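PDB 1VBL: pectate lyase 47, which catalyses the eliminative cleavage of pectate, the polygalacturonate backbone of pectin, and binds calcium, which such lyases use in handling their acidic substrate. Local coordinates for residues S193-S198 with D233-S238; S238-I243 with H269-L274; V254-A259 with L286-F291; Q293-N298 with M391-I396. One frame throughout, in Å; residues are numbered along the deposited sequence.

Interaction 1. Residues S193-S198 with D233-S238; sequences SIEGSS and DIKNSS. With CA (calcium ion), chain B.
I194 N donates a nearly straight bond to D233 O (2.9 Å), and D233 in turn holds the calcium ion through OD2, 2.5 Å from the metal. Three waters share the metal here, and D190 and D229 add their carboxylates. L256 N donates to the other oxygen, OD1, and so helps hold the carboxylate's rotation. Further along, K235 N meets I194 O at 2.9 Å and G196 N bonds to K235 O. These are parallel strands, 192-195 and 232-235, on successive coils of the right-handed parallel beta-helix of polysaccharide lyase family 1. On the face that carries D233, E195 and K235 run side by side in extended form, with E195 CD 3.6 Å from K235 CE; their charged ends, E195 OE1 and K235 NZ, stay 4.2 Å apart, too far for a salt bridge. S193 OG steadies the carboxylate by donating to the anti lone pair of E195 OE1 at 2.7 Å. On the other face, I194 and I234 lie alongside each other and reach I241. Where the strands end, S238 OG turns back to donate to K235 O (2.7 Å), which also accepts from G196 N; S197 N adds a weak bond to S238 OG.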
loop_
_atom_site.group_PDB
_atom_site.type_symbol
_atom_site.label_atom_id
_atom_site.label_comp_id
_atom_site.label_asym_id
_atom_site.label_seq_id
_atom_site.Cartn_x
_atom_site.Cartn_y
_atom_site.Cartn_z
ATOM N N SER A 193 2.900 -5.053 -3.479
ATOM C CA SER A 193 1.781 -5.188 -4.395
ATOM C C SER A 193 1.251 -6.615 -4.304
ATOM O O SER A 193 1.961 -7.573 -4.603
ATOM C CB SER A 193 2.233 -4.887 -5.825
ATOM O OG SER A 193 1.174 -5.109 -6.740
ATOM N N ILE A 194 0.003 -6.741 -3.872
ATOM C CA ILE A 194 -0.642 -8.036 -3.721
ATOM C C ILE A 194 -1.639 -8.216 -4.863
ATOM O O ILE A 194 -2.638 -7.494 -4.946
ATOM C CB ILE A 194 -1.362 -8.108 -2.358
ATOM C CG1 ILE A 194 -0.345 -7.869 -1.238
ATOM C CG2 ILE A 194 -2.055 -9.450 -2.195
ATOM C CD1 ILE A 194 -0.958 -7.769 0.163
ATOM N N GLU A 195 -1.361 -9.176 -5.741
ATOM C CA GLU A 195 -2.218 -9.427 -6.898
ATOM C C GLU A 195 -2.569 -10.908 -7.021
ATOM O O GLU A 195 -1.684 -11.760 -7.063
ATOM C CB GLU A 195 -1.506 -8.958 -8.175
ATOM C CG GLU A 195 -0.829 -7.600 -8.039
ATOM C CD GLU A 195 0.020 -7.221 -9.246
ATOM O OE1 GLU A 195 0.813 -6.261 -9.128
ATOM O OE2 GLU A 195 -0.102 -7.871 -10.307
ATOM N N GLY A 196 -3.864 -11.208 -7.078
ATOM C CA GLY A 196 -4.309 -12.587 -7.200
ATOM C C GLY A 196 -3.740 -13.504 -6.134
ATOM O O GLY A 196 -3.519 -14.689 -6.377
ATOM N N SER A 197 -3.513 -12.964 -4.940
ATOM C CA SER A 197 -2.950 -13.762 -3.861
ATOM C C SER A 197 -3.835 -13.775 -2.626
ATOM O O SER A 197 -4.613 -12.850 -2.400
ATOM C CB SER A 197 -1.567 -13.225 -3.498
ATOM O OG SER A 197 -0.721 -13.224 -4.633
ATOM N N SER A 198 -3.708 -14.823 -1.818
ATOM C CA SER A 198 -4.512 -14.927 -0.608
ATOM C C SER A 198 -3.684 -15.325 0.608
ATOM O O SER A 198 -2.567 -15.827 0.479
ATOM C CB SER A 198 -5.652 -15.930 -0.809
ATOM O OG SER A 198 -5.160 -17.253 -0.872
ATOM N N ASP A 233 -0.775 -2.011 -2.139
ATOM C CA ASP A 233 -1.981 -2.164 -2.939
ATOM C C ASP A 233 -2.421 -3.612 -3.038
ATOM O O ASP A 233 -1.598 -4.526 -3.046
ATOM C CB ASP A 233 -1.784 -1.567 -4.332
ATOM C CG ASP A 233 -1.729 -0.048 -4.306
ATOM O OD1 ASP A 233 -2.265 0.558 -3.356
ATOM O OD2 ASP A 233 -1.165 0.550 -5.238
ATOM N N ILE A 234 -3.735 -3.799 -3.109
ATOM C CA ILE A 234 -4.346 -5.118 -3.166
ATOM C C ILE A 234 -5.340 -5.148 -4.318
ATOM O O ILE A 234 -6.271 -4.343 -4.358
ATOM C CB ILE A 234 -5.078 -5.403 -1.836
ATOM C CG1 ILE A 234 -4.071 -5.309 -0.682
ATOM C CG2 ILE A 234 -5.754 -6.767 -1.876
ATOM C CD1 ILE A 234 -4.697 -5.351 0.696
ATOM N N LYS A 235 -5.157 -6.078 -5.249
ATOM C CA LYS A 235 -6.056 -6.141 -6.396
ATOM C C LYS A 235 -6.153 -7.511 -7.053
ATOM O O LYS A 235 -5.535 -8.485 -6.617
ATOM C CB LYS A 235 -5.612 -5.125 -7.452
ATOM C CG LYS A 235 -4.239 -5.419 -8.044
ATOM C CD LYS A 235 -3.836 -4.378 -9.086
ATOM C CE LYS A 235 -2.487 -4.714 -9.708
ATOM N NZ LYS A 235 -2.055 -3.708 -10.722
ATOM N N ASN A 236 -6.946 -7.556 -8.117
ATOM C CA ASN A 236 -7.158 -8.758 -8.908
ATOM C C ASN A 236 -7.477 -10.021 -8.126
ATOM O O ASN A 236 -6.701 -10.981 -8.114
ATOM C CB ASN A 236 -5.954 -9.001 -9.821
ATOM C CG ASN A 236 -5.762 -7.885 -10.830
ATOM O OD1 ASN A 236 -6.714 -7.195 -11.188
ATOM N ND2 ASN A 236 -4.534 -7.713 -11.304
ATOM N N SER A 237 -8.634 -10.000 -7.474
ATOM C CA SER A 237 -9.133 -11.131 -6.713
ATOM C C SER A 237 -8.289 -11.609 -5.540
ATOM O O SER A 237 -8.417 -12.755 -5.124
ATOM C CB SER A 237 -9.403 -12.303 -7.659
ATOM O OG SER A 237 -10.229 -11.887 -8.731
ATOM N N SER A 238 -7.422 -10.752 -5.012
ATOM C CA SER A 238 -6.635 -11.140 -3.846
ATOM C C SER A 238 -7.677 -11.359 -2.755
ATOM O O SER A 238 -8.788 -10.836 -2.846
ATOM C CB SER A 238 -5.662 -10.029 -3.449
ATOM O OG SER A 238 -4.649 -9.892 -4.430
HETATM CA CA CA B . -0.199 -0.015 -7.523
HETATM O O HOH W 1 -1.409 -4.441 -6.532
HETATM O O HOH W 2 -2.117 -8.737 -11.292
HETATM O O HOH W 3 1.346 -0.098 -9.347
HETATM O O HOH W 4 -1.470 -2.287 -7.792
HETATM O O HOH W 5 -1.997 0.978 -8.972
#

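Interaction 2. Residues S238-I243 with H269-L274; sequences SDFITI and HLRVTL
D239 is clasped by R271 and H269 where strands 239-251 and 272-280 begin to pair in parallel, on neighbouring coils of the beta-helix. R271 takes the carboxylate side-on: NE meets OD1 of D239 at 3.1 Å and NH2 meets its OD2 at 2.7 Å, both on the syn side, with the two flat groups only 20° apart. A bend at chi3 (-76°) brings NE round to face OD1, which R271 N also reaches. H269 approaches quite differently, its ring plane 84° from the carboxylate, and ND1 donates to D239 OD2 from above the carboxylate plane. Four good bonds thus grip this buried group, and the arginine probably balances its charge. F240 lies alongside R271 and sets CZ over one guanidinium face, toward the rim, while W14 makes a cation-pi contact with the arginine. Beyond them, backbone bonds such as I243 N to T273 O continue the pairing, and I243 CD1 touches both V272 CG1 (4.0 Å) and L274 CD2 (3.9 Å).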
loop_
_atom_site.group_PDB
_atom_site.type_symbol
_atom_site.label_atom_id
_atom_site.label_comp_id
_atom_site.label_asym_id
_atom_site.label_seq_id
_atom_site.Cartn_x
_atom_site.Cartn_y
_atom_site.Cartn_z
ATOM N N SER A 238 -7.422 -10.752 -5.012
ATOM C CA SER A 238 -6.635 -11.140 -3.846
ATOM C C SER A 238 -7.677 -11.359 -2.755
ATOM O O SER A 238 -8.788 -10.836 -2.846
ATOM C CB SER A 238 -5.662 -10.029 -3.449
ATOM O OG SER A 238 -4.649 -9.892 -4.430
ATOM N N ASP A 239 -7.341 -12.116 -1.721
ATOM C CA ASP A 239 -8.339 -12.394 -0.696
ATOM C C ASP A 239 -7.684 -12.821 0.611
ATOM O O ASP A 239 -6.557 -13.309 0.613
ATOM C CB ASP A 239 -9.242 -13.525 -1.208
ATOM C CG ASP A 239 -10.680 -13.406 -0.741
ATOM O OD1 ASP A 239 -11.027 -12.423 -0.060
ATOM O OD2 ASP A 239 -11.474 -14.313 -1.075
ATOM N N PHE A 240 -8.402 -12.636 1.716
ATOM C CA PHE A 240 -7.920 -13.039 3.035
ATOM C C PHE A 240 -6.573 -12.418 3.382
ATOM O O PHE A 240 -5.539 -13.092 3.418
ATOM C CB PHE A 240 -7.846 -14.566 3.083
ATOM C CG PHE A 240 -9.137 -15.231 2.692
ATOM C CD1 PHE A 240 -9.165 -16.208 1.699
ATOM C CD2 PHE A 240 -10.332 -14.855 3.292
ATOM C CE1 PHE A 240 -10.369 -16.794 1.305
ATOM C CE2 PHE A 240 -11.542 -15.435 2.907
ATOM C CZ PHE A 240 -11.559 -16.405 1.912
ATOM N N ILE A 241 -6.611 -11.121 3.658
ATOM C CA ILE A 241 -5.419 -10.355 3.975
ATOM C C ILE A 241 -5.573 -9.606 5.293
ATOM O O ILE A 241 -6.640 -9.079 5.582
ATOM C CB ILE A 241 -5.159 -9.321 2.865
ATOM C CG1 ILE A 241 -5.059 -10.039 1.514
ATOM C CG2 ILE A 241 -3.905 -8.516 3.170
ATOM C CD1 ILE A 241 -4.952 -9.098 0.336
ATOM N N THR A 242 -4.507 -9.573 6.088
ATOM C CA THR A 242 -4.520 -8.838 7.347
ATOM C C THR A 242 -3.358 -7.848 7.338
ATOM O O THR A 242 -2.202 -8.227 7.147
ATOM C CB THR A 242 -4.396 -9.771 8.574
ATOM O OG1 THR A 242 -5.591 -10.553 8.703
ATOM C CG2 THR A 242 -4.205 -8.946 9.855
ATOM N N ILE A 243 -3.689 -6.575 7.525
ATOM C CA ILE A 243 -2.720 -5.480 7.548
ATOM C C ILE A 243 -2.787 -4.908 8.959
ATOM O O ILE A 243 -3.747 -4.218 9.315
ATOM C CB ILE A 243 -3.116 -4.399 6.519
ATOM C CG1 ILE A 243 -3.117 -5.011 5.114
ATOM C CG2 ILE A 243 -2.169 -3.209 6.607
ATOM C CD1 ILE A 243 -3.633 -4.078 4.042
ATOM N N HIS A 269 -14.499 -11.239 -3.198
ATOM C CA HIS A 269 -13.113 -11.320 -2.744
ATOM C C HIS A 269 -12.689 -10.019 -2.081
ATOM O O HIS A 269 -13.524 -9.271 -1.581
ATOM C CB HIS A 269 -12.192 -11.622 -3.924
ATOM C CG HIS A 269 -12.457 -12.946 -4.563
ATOM N ND1 HIS A 269 -12.212 -14.142 -3.922
ATOM C CD2 HIS A 269 -12.973 -13.266 -5.773
ATOM C CE1 HIS A 269 -12.566 -15.141 -4.710
ATOM N NE2 HIS A 269 -13.029 -14.636 -5.839
ATOM N N LEU A 270 -11.386 -9.756 -2.083
ATOM C CA LEU A 270 -10.846 -8.545 -1.483
ATOM C C LEU A 270 -11.257 -8.391 -0.020
ATOM O O LEU A 270 -11.513 -7.286 0.456
ATOM C CB LEU A 270 -11.281 -7.321 -2.291
ATOM C CG LEU A 270 -10.769 -7.320 -3.739
ATOM C CD1 LEU A 270 -11.285 -6.089 -4.473
ATOM C CD2 LEU A 270 -9.247 -7.345 -3.746
ATOM N N ARG A 271 -11.319 -9.513 0.689
ATOM C CA ARG A 271 -11.660 -9.497 2.104
ATOM C C ARG A 271 -10.374 -9.180 2.856
ATOM O O ARG A 271 -9.461 -10.000 2.938
ATOM C CB ARG A 271 -12.249 -10.849 2.511
ATOM C CG ARG A 271 -13.691 -10.996 2.031
ATOM C CD ARG A 271 -14.252 -12.398 2.205
ATOM N NE ARG A 271 -13.733 -13.329 1.206
ATOM C CZ ARG A 271 -14.304 -14.492 0.910
ATOM N NH1 ARG A 271 -15.415 -14.858 1.535
ATOM N NH2 ARG A 271 -13.761 -15.293 0.002
ATOM N N VAL A 272 -10.312 -7.964 3.388
ATOM C CA VAL A 272 -9.129 -7.486 4.083
ATOM C C VAL A 272 -9.465 -6.878 5.438
ATOM O O VAL A 272 -10.526 -6.286 5.619
ATOM C CB VAL A 272 -8.417 -6.386 3.238
ATOM C CG1 VAL A 272 -7.098 -5.981 3.892
ATOM C CG2 VAL A 272 -8.187 -6.881 1.814
ATOM N N THR A 273 -8.549 -7.036 6.384
ATOM C CA THR A 273 -8.698 -6.468 7.718
ATOM C C THR A 273 -7.497 -5.566 7.939
ATOM O O THR A 273 -6.356 -5.975 7.706
ATOM C CB THR A 273 -8.674 -7.541 8.826
ATOM O OG1 THR A 273 -9.797 -8.412 8.679
ATOM C CG2 THR A 273 -8.728 -6.886 10.203
ATOM N N LEU A 274 -7.759 -4.337 8.369
ATOM C CA LEU A 274 -6.701 -3.379 8.651
ATOM C C LEU A 274 -6.930 -2.872 10.061
ATOM O O LEU A 274 -7.957 -2.250 10.347
ATOM C CB LEU A 274 -6.748 -2.195 7.684
ATOM C CG LEU A 274 -6.680 -2.500 6.188
ATOM C CD1 LEU A 274 -8.085 -2.734 5.658
ATOM C CD2 LEU A 274 -6.031 -1.324 5.455
#

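Interaction 3. Residues V254-A259 with L286-F291; sequences VTLIGA and LPRVRF
T255 O accepts from R288 N, R288 O from I257 N at 2.9 Å, and I257 O from R290 N, a short parallel pairing that follows the cis peptide before P287. P287 CB sits 3.3 Å from T255 O and 3.7 Å from T255 CG2, while P287 CG touches I257 CD1. Nearby, V254 CG2 and L286 CD2 are pressed together at 3.4 Å, closer than usual for two methyls. The pairing continues one parallel wall of the beta-helix, and the preceding strand, 232-235, brings in the calcium site: L256 N donates to OD1 of D233, a metal ligand. On the face with L256, its CD1 lies beside R288 CD at 3.6 Å. R288 NH1 sits over the centre of one face of the R290 guanidinium, 3.2 Å above its plane. R290 NH1 donates to G258 O (2.9 Å) from a position tilted 33° from the carbonyl plane, and D261 forms a salt bridge with R290 NE. W345 makes a cation-pi contact with R288.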
loop_
_atom_site.group_PDB
_atom_site.type_symbol
_atom_site.label_atom_id
_atom_site.label_comp_id
_atom_site.label_asym_id
_atom_site.label_seq_id
_atom_site.Cartn_x
_atom_site.Cartn_y
_atom_site.Cartn_z
ATOM N N VAL A 254 -1.852 5.641 -0.444
ATOM C CA VAL A 254 -1.449 4.542 0.419
ATOM C C VAL A 254 -1.909 3.131 0.062
ATOM O O VAL A 254 -1.100 2.305 -0.367
ATOM C CB VAL A 254 -1.856 4.830 1.887
ATOM C CG1 VAL A 254 -1.394 3.697 2.792
ATOM C CG2 VAL A 254 -1.244 6.149 2.339
ATOM N N THR A 255 -3.197 2.851 0.233
ATOM C CA THR A 255 -3.699 1.507 -0.024
ATOM C C THR A 255 -4.958 1.381 -0.865
ATOM O O THR A 255 -6.045 1.785 -0.461
ATOM C CB THR A 255 -3.934 0.761 1.311
ATOM O OG1 THR A 255 -2.670 0.529 1.948
ATOM C CG2 THR A 255 -4.641 -0.578 1.077
ATOM N N LEU A 256 -4.790 0.788 -2.036
ATOM C CA LEU A 256 -5.893 0.552 -2.948
ATOM C C LEU A 256 -6.344 -0.895 -2.748
ATOM O O LEU A 256 -5.516 -1.799 -2.649
ATOM C CB LEU A 256 -5.414 0.749 -4.388
ATOM C CG LEU A 256 -6.417 0.605 -5.533
ATOM C CD1 LEU A 256 -7.473 1.698 -5.442
ATOM C CD2 LEU A 256 -5.670 0.699 -6.858
ATOM N N ILE A 257 -7.651 -1.111 -2.656
ATOM C CA ILE A 257 -8.195 -2.460 -2.511
ATOM C C ILE A 257 -9.232 -2.578 -3.626
ATOM O O ILE A 257 -10.355 -2.089 -3.500
ATOM C CB ILE A 257 -8.862 -2.673 -1.130
ATOM C CG1 ILE A 257 -7.805 -2.533 -0.022
ATOM C CG2 ILE A 257 -9.514 -4.061 -1.069
ATOM C CD1 ILE A 257 -8.347 -2.738 1.390
ATOM N N GLY A 258 -8.836 -3.221 -4.721
ATOM C CA GLY A 258 -9.717 -3.345 -5.867
ATOM C C GLY A 258 -9.316 -2.216 -6.797
ATOM O O GLY A 258 -9.451 -1.044 -6.440
ATOM N N ALA A 259 -8.822 -2.552 -7.984
ATOM C CA ALA A 259 -8.369 -1.534 -8.929
ATOM C C ALA A 259 -9.333 -1.145 -10.047
ATOM O O ALA A 259 -9.017 -0.260 -10.840
ATOM C CB ALA A 259 -7.036 -1.968 -9.545
ATOM N N LEU A 286 -7.006 5.335 2.417
ATOM C CA LEU A 286 -6.643 4.807 3.729
ATOM C C LEU A 286 -7.657 3.850 4.362
ATOM O O LEU A 286 -7.955 3.968 5.547
ATOM C CB LEU A 286 -6.409 5.976 4.691
ATOM C CG LEU A 286 -5.674 7.191 4.119
ATOM C CD1 LEU A 286 -5.535 8.264 5.199
ATOM C CD2 LEU A 286 -4.300 6.765 3.608
ATOM N N PRO A 287 -8.173 2.869 3.602
ATOM C CA PRO A 287 -7.901 2.550 2.200
ATOM C C PRO A 287 -9.058 2.982 1.294
ATOM O O PRO A 287 -10.053 3.521 1.769
ATOM C CB PRO A 287 -7.791 1.040 2.237
ATOM C CG PRO A 287 -8.963 0.696 3.130
ATOM C CD PRO A 287 -8.907 1.758 4.241
ATOM N N ARG A 288 -8.908 2.741 -0.008
ATOM C CA ARG A 288 -9.961 3.021 -0.988
ATOM C C ARG A 288 -10.434 1.611 -1.334
ATOM O O ARG A 288 -9.647 0.789 -1.799
ATOM C CB ARG A 288 -9.405 3.687 -2.242
ATOM C CG ARG A 288 -10.493 4.045 -3.261
ATOM C CD ARG A 288 -9.891 4.301 -4.637
ATOM N NE ARG A 288 -10.840 4.895 -5.580
ATOM C CZ ARG A 288 -11.935 4.298 -6.046
ATOM N NH1 ARG A 288 -12.251 3.067 -5.665
ATOM N NH2 ARG A 288 -12.714 4.939 -6.910
ATOM N N VAL A 289 -11.713 1.336 -1.117
ATOM C CA VAL A 289 -12.241 -0.009 -1.338
ATOM C C VAL A 289 -13.313 -0.222 -2.398
ATOM O O VAL A 289 -14.203 0.604 -2.570
ATOM C CB VAL A 289 -12.822 -0.562 -0.017
ATOM C CG1 VAL A 289 -13.296 -1.993 -0.213
ATOM C CG2 VAL A 289 -11.785 -0.466 1.092
ATOM N N ARG A 290 -13.214 -1.361 -3.081
ATOM C CA ARG A 290 -14.188 -1.789 -4.075
ATOM C C ARG A 290 -14.476 -3.270 -3.762
ATOM O O ARG A 290 -13.553 -4.027 -3.480
ATOM C CB ARG A 290 -13.622 -1.722 -5.504
ATOM C CG ARG A 290 -13.345 -0.322 -6.087
ATOM C CD ARG A 290 -12.809 -0.470 -7.523
ATOM N NE ARG A 290 -12.761 0.776 -8.295
ATOM C CZ ARG A 290 -11.673 1.529 -8.468
ATOM N NH1 ARG A 290 -10.515 1.181 -7.925
ATOM N NH2 ARG A 290 -11.743 2.636 -9.202
ATOM N N PHE A 291 -15.714 -3.836 -3.646
ATOM C CA PHE A 291 -16.244 -5.208 -3.594
ATOM C C PHE A 291 -16.143 -6.053 -2.347
ATOM O O PHE A 291 -17.063 -6.810 -2.073
ATOM C CB PHE A 291 -15.638 -6.036 -4.726
ATOM C CG PHE A 291 -15.851 -5.439 -6.073
ATOM C CD1 PHE A 291 -17.093 -5.513 -6.697
ATOM C CD2 PHE A 291 -14.825 -4.746 -6.689
ATOM C CE1 PHE A 291 -17.300 -4.898 -7.918
ATOM C CE2 PHE A 291 -15.018 -4.132 -7.901
ATOM C CZ PHE A 291 -16.257 -4.202 -8.522
HETATM O O HOH W 6 -10.563 0.743 -4.548
#

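Interaction 4. Residues Q293-N298 with M391-I396; sequences QVHIYN and MFYHVI
H295 and Y297, on strand 293-303 of the beta-helix, are covered by Y393, V395 and I396 from the irregular loop that precedes helix 402-409. The loop is joined to the strand by side-chain packing and bridging water. F392, at the centre of an inverse gamma turn, contributes its carbonyl: two waters donate to F392 O, one also bound to H295 ND1 and the other accepting from Y297 OH, while the F392 ring meets W14. Y393 comes next. Its CG is held between the backbone N and the carbonyl carbon (chi1 65°), and the ring presents its face to the edge of H295 in an offset edge-to-face pair, planes 62° apart, with H295 CE1 3.8 Å from Y393 CD1. Q326 takes the far nitrogen of that imidazole, NE2. Y393 CB also packs against the phenol end of Y297, 3.7 Å from OH. H394 donates its backbone N-H to a third water, which in turn donates a hydrogen bond to Y297 OH. V395 O approaches the Y297 ring obliquely, 3.5 Å from CE1. I396 then lays CG1 over a face of Y297, a CH-pi contact 4.2 Å from the ring centroid, and Y297 itself stacks with H275. N298 OD1 accepts from H397 N, just beyond the loop segment, and I396 CG2 lies 3.9 Å from N298 ND2.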
loop_
_atom_site.group_PDB
_atom_site.type_symbol
_atom_site.label_atom_id
_atom_site.label_comp_id
_atom_site.label_asym_id
_atom_site.label_seq_id
_atom_site.Cartn_x
_atom_site.Cartn_y
_atom_site.Cartn_z
ATOM N N GLN A 293 -15.399 -7.025 1.740
ATOM C CA GLN A 293 -15.873 -6.911 3.102
ATOM C C GLN A 293 -14.554 -6.601 3.794
ATOM O O GLN A 293 -13.746 -7.491 4.069
ATOM C CB GLN A 293 -16.460 -8.237 3.576
ATOM C CG GLN A 293 -17.837 -8.487 2.969
ATOM C CD GLN A 293 -18.484 -9.781 3.428
ATOM O OE1 GLN A 293 -19.687 -9.974 3.246
ATOM N NE2 GLN A 293 -17.698 -10.672 4.014
ATOM N N VAL A 294 -14.331 -5.311 4.017
ATOM C CA VAL A 294 -13.107 -4.833 4.631
ATOM C C VAL A 294 -13.377 -4.338 6.047
ATOM O O VAL A 294 -14.204 -3.450 6.264
ATOM C CB VAL A 294 -12.493 -3.694 3.786
ATOM C CG1 VAL A 294 -11.234 -3.172 4.459
ATOM C CG2 VAL A 294 -12.164 -4.209 2.377
ATOM N N HIS A 295 -12.671 -4.937 7.000
ATOM C CA HIS A 295 -12.805 -4.594 8.411
ATOM C C HIS A 295 -11.705 -3.601 8.772
ATOM O O HIS A 295 -10.513 -3.912 8.681
ATOM C CB HIS A 295 -12.672 -5.856 9.269
ATOM C CG HIS A 295 -13.118 -5.675 10.690
ATOM N ND1 HIS A 295 -12.820 -6.583 11.682
ATOM C CD2 HIS A 295 -13.871 -4.713 11.273
ATOM C CE1 HIS A 295 -13.371 -6.190 12.817
ATOM N NE2 HIS A 295 -14.017 -5.059 12.596
ATOM N N ILE A 296 -12.118 -2.407 9.181
ATOM C CA ILE A 296 -11.190 -1.340 9.537
ATOM C C ILE A 296 -11.402 -0.970 10.998
ATOM O O ILE A 296 -12.422 -0.372 11.336
ATOM C CB ILE A 296 -11.460 -0.090 8.670
ATOM C CG1 ILE A 296 -11.356 -0.462 7.186
ATOM C CG2 ILE A 296 -10.500 1.029 9.038
ATOM C CD1 ILE A 296 -11.672 0.691 6.248
ATOM N N TYR A 297 -10.452 -1.313 11.864
ATOM C CA TYR A 297 -10.629 -0.983 13.270
ATOM C C TYR A 297 -9.363 -0.625 14.035
ATOM O O TYR A 297 -8.266 -1.062 13.695
ATOM C CB TYR A 297 -11.372 -2.127 13.982
ATOM C CG TYR A 297 -10.555 -3.363 14.294
ATOM C CD1 TYR A 297 -9.868 -3.482 15.508
ATOM C CD2 TYR A 297 -10.498 -4.435 13.398
ATOM C CE1 TYR A 297 -9.153 -4.637 15.823
ATOM C CE2 TYR A 297 -9.781 -5.599 13.706
ATOM C CZ TYR A 297 -9.113 -5.689 14.921
ATOM O OH TYR A 297 -8.405 -6.832 15.229
ATOM N N ASN A 298 -9.534 0.193 15.068
ATOM C CA ASN A 298 -8.429 0.613 15.918
ATOM C C ASN A 298 -7.253 1.237 15.174
ATOM O O ASN A 298 -6.102 1.058 15.567
ATOM C CB ASN A 298 -7.931 -0.578 16.740
ATOM C CG ASN A 298 -8.876 -0.954 17.868
ATOM O OD1 ASN A 298 -8.730 -2.012 18.479
ATOM N ND2 ASN A 298 -9.845 -0.087 18.157
ATOM N N MET A 391 -16.016 -11.446 11.984
ATOM C CA MET A 391 -15.842 -12.449 13.023
ATOM C C MET A 391 -14.362 -12.656 13.337
ATOM O O MET A 391 -14.005 -13.117 14.422
ATOM C CB MET A 391 -16.472 -13.770 12.579
ATOM C CG MET A 391 -17.475 -14.350 13.566
ATOM S SD MET A 391 -18.852 -13.233 13.928
ATOM C CE MET A 391 -19.969 -13.603 12.573
ATOM N N PHE A 392 -13.501 -12.289 12.393
ATOM C CA PHE A 392 -12.071 -12.473 12.575
ATOM C C PHE A 392 -11.310 -11.389 13.314
ATOM O O PHE A 392 -10.640 -10.556 12.706
ATOM C CB PHE A 392 -11.390 -12.730 11.227
ATOM C CG PHE A 392 -11.748 -14.050 10.617
ATOM C CD1 PHE A 392 -12.510 -14.111 9.455
ATOM C CD2 PHE A 392 -11.349 -15.237 11.222
ATOM C CE1 PHE A 392 -12.873 -15.341 8.902
ATOM C CE2 PHE A 392 -11.706 -16.473 10.680
ATOM C CZ PHE A 392 -12.471 -16.523 9.517
ATOM N N TYR A 393 -11.424 -11.407 14.636
ATOM C CA TYR A 393 -10.687 -10.479 15.474
ATOM C C TYR A 393 -10.657 -11.022 16.891
ATOM O O TYR A 393 -11.593 -11.691 17.334
ATOM C CB TYR A 393 -11.291 -9.064 15.449
ATOM C CG TYR A 393 -12.685 -8.925 16.025
ATOM C CD1 TYR A 393 -13.816 -9.105 15.224
ATOM C CD2 TYR A 393 -12.873 -8.566 17.359
ATOM C CE1 TYR A 393 -15.101 -8.920 15.740
ATOM C CE2 TYR A 393 -14.152 -8.379 17.885
ATOM C CZ TYR A 393 -15.258 -8.556 17.070
ATOM O OH TYR A 393 -16.520 -8.345 17.576
ATOM N N HIS A 394 -9.562 -10.757 17.590
ATOM C CA HIS A 394 -9.419 -11.211 18.964
ATOM C C HIS A 394 -9.934 -10.146 19.921
ATOM O O HIS A 394 -10.691 -10.442 20.845
ATOM C CB HIS A 394 -7.951 -11.512 19.270
ATOM C CG HIS A 394 -7.482 -12.832 18.743
ATOM N ND1 HIS A 394 -7.201 -13.903 19.563
ATOM C CD2 HIS A 394 -7.265 -13.260 17.477
ATOM C CE1 HIS A 394 -6.828 -14.934 18.826
ATOM N NE2 HIS A 394 -6.858 -14.572 17.556
ATOM N N VAL A 395 -9.528 -8.901 19.685
ATOM C CA VAL A 395 -9.928 -7.800 20.543
ATOM C C VAL A 395 -10.028 -6.476 19.805
ATOM O O VAL A 395 -9.204 -6.172 18.946
ATOM C CB VAL A 395 -8.904 -7.573 21.681
ATOM C CG1 VAL A 395 -9.407 -6.486 22.625
ATOM C CG2 VAL A 395 -8.646 -8.864 22.429
ATOM N N ILE A 396 -11.039 -5.692 20.152
ATOM C CA ILE A 396 -11.201 -4.364 19.580
ATOM C C ILE A 396 -11.090 -3.433 20.779
ATOM O O ILE A 396 -11.886 -3.511 21.713
ATOM C CB ILE A 396 -12.572 -4.173 18.905
ATOM C CG1 ILE A 396 -12.687 -5.101 17.693
ATOM C CG2 ILE A 396 -12.730 -2.720 18.467
ATOM C CD1 ILE A 396 -14.007 -5.007 16.970
HETATM O O HOH W 7 -11.494 -8.826 10.738
HETATM O O HOH W 8 -8.177 -8.901 13.511
HETATM O O HOH W 9 -7.718 -8.624 17.203
#

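In the fold
From the N terminus, interaction 1 comes first, closing the excursion from strand 192-195 to strand 232-235, which carries calcium ligand D233, with D229 just before it. Interaction 2 opens at S238, the residue the two share, and returns at 269-274. Interaction 3 starts inside that loop, at 254-259, and closes beyond it at 286-291, so 2 and 3 cross. L270 and V272 pack on I257, bringing two walls of the beta-helix together. Interaction 3 also adjoins interaction 1, through I234 and L256. Interaction 4 follows in series: 293-298 pairs with 272-274 of interaction 2, then 391-396 returns after 92 residues, tying the loop before helix 402-409 to the coils.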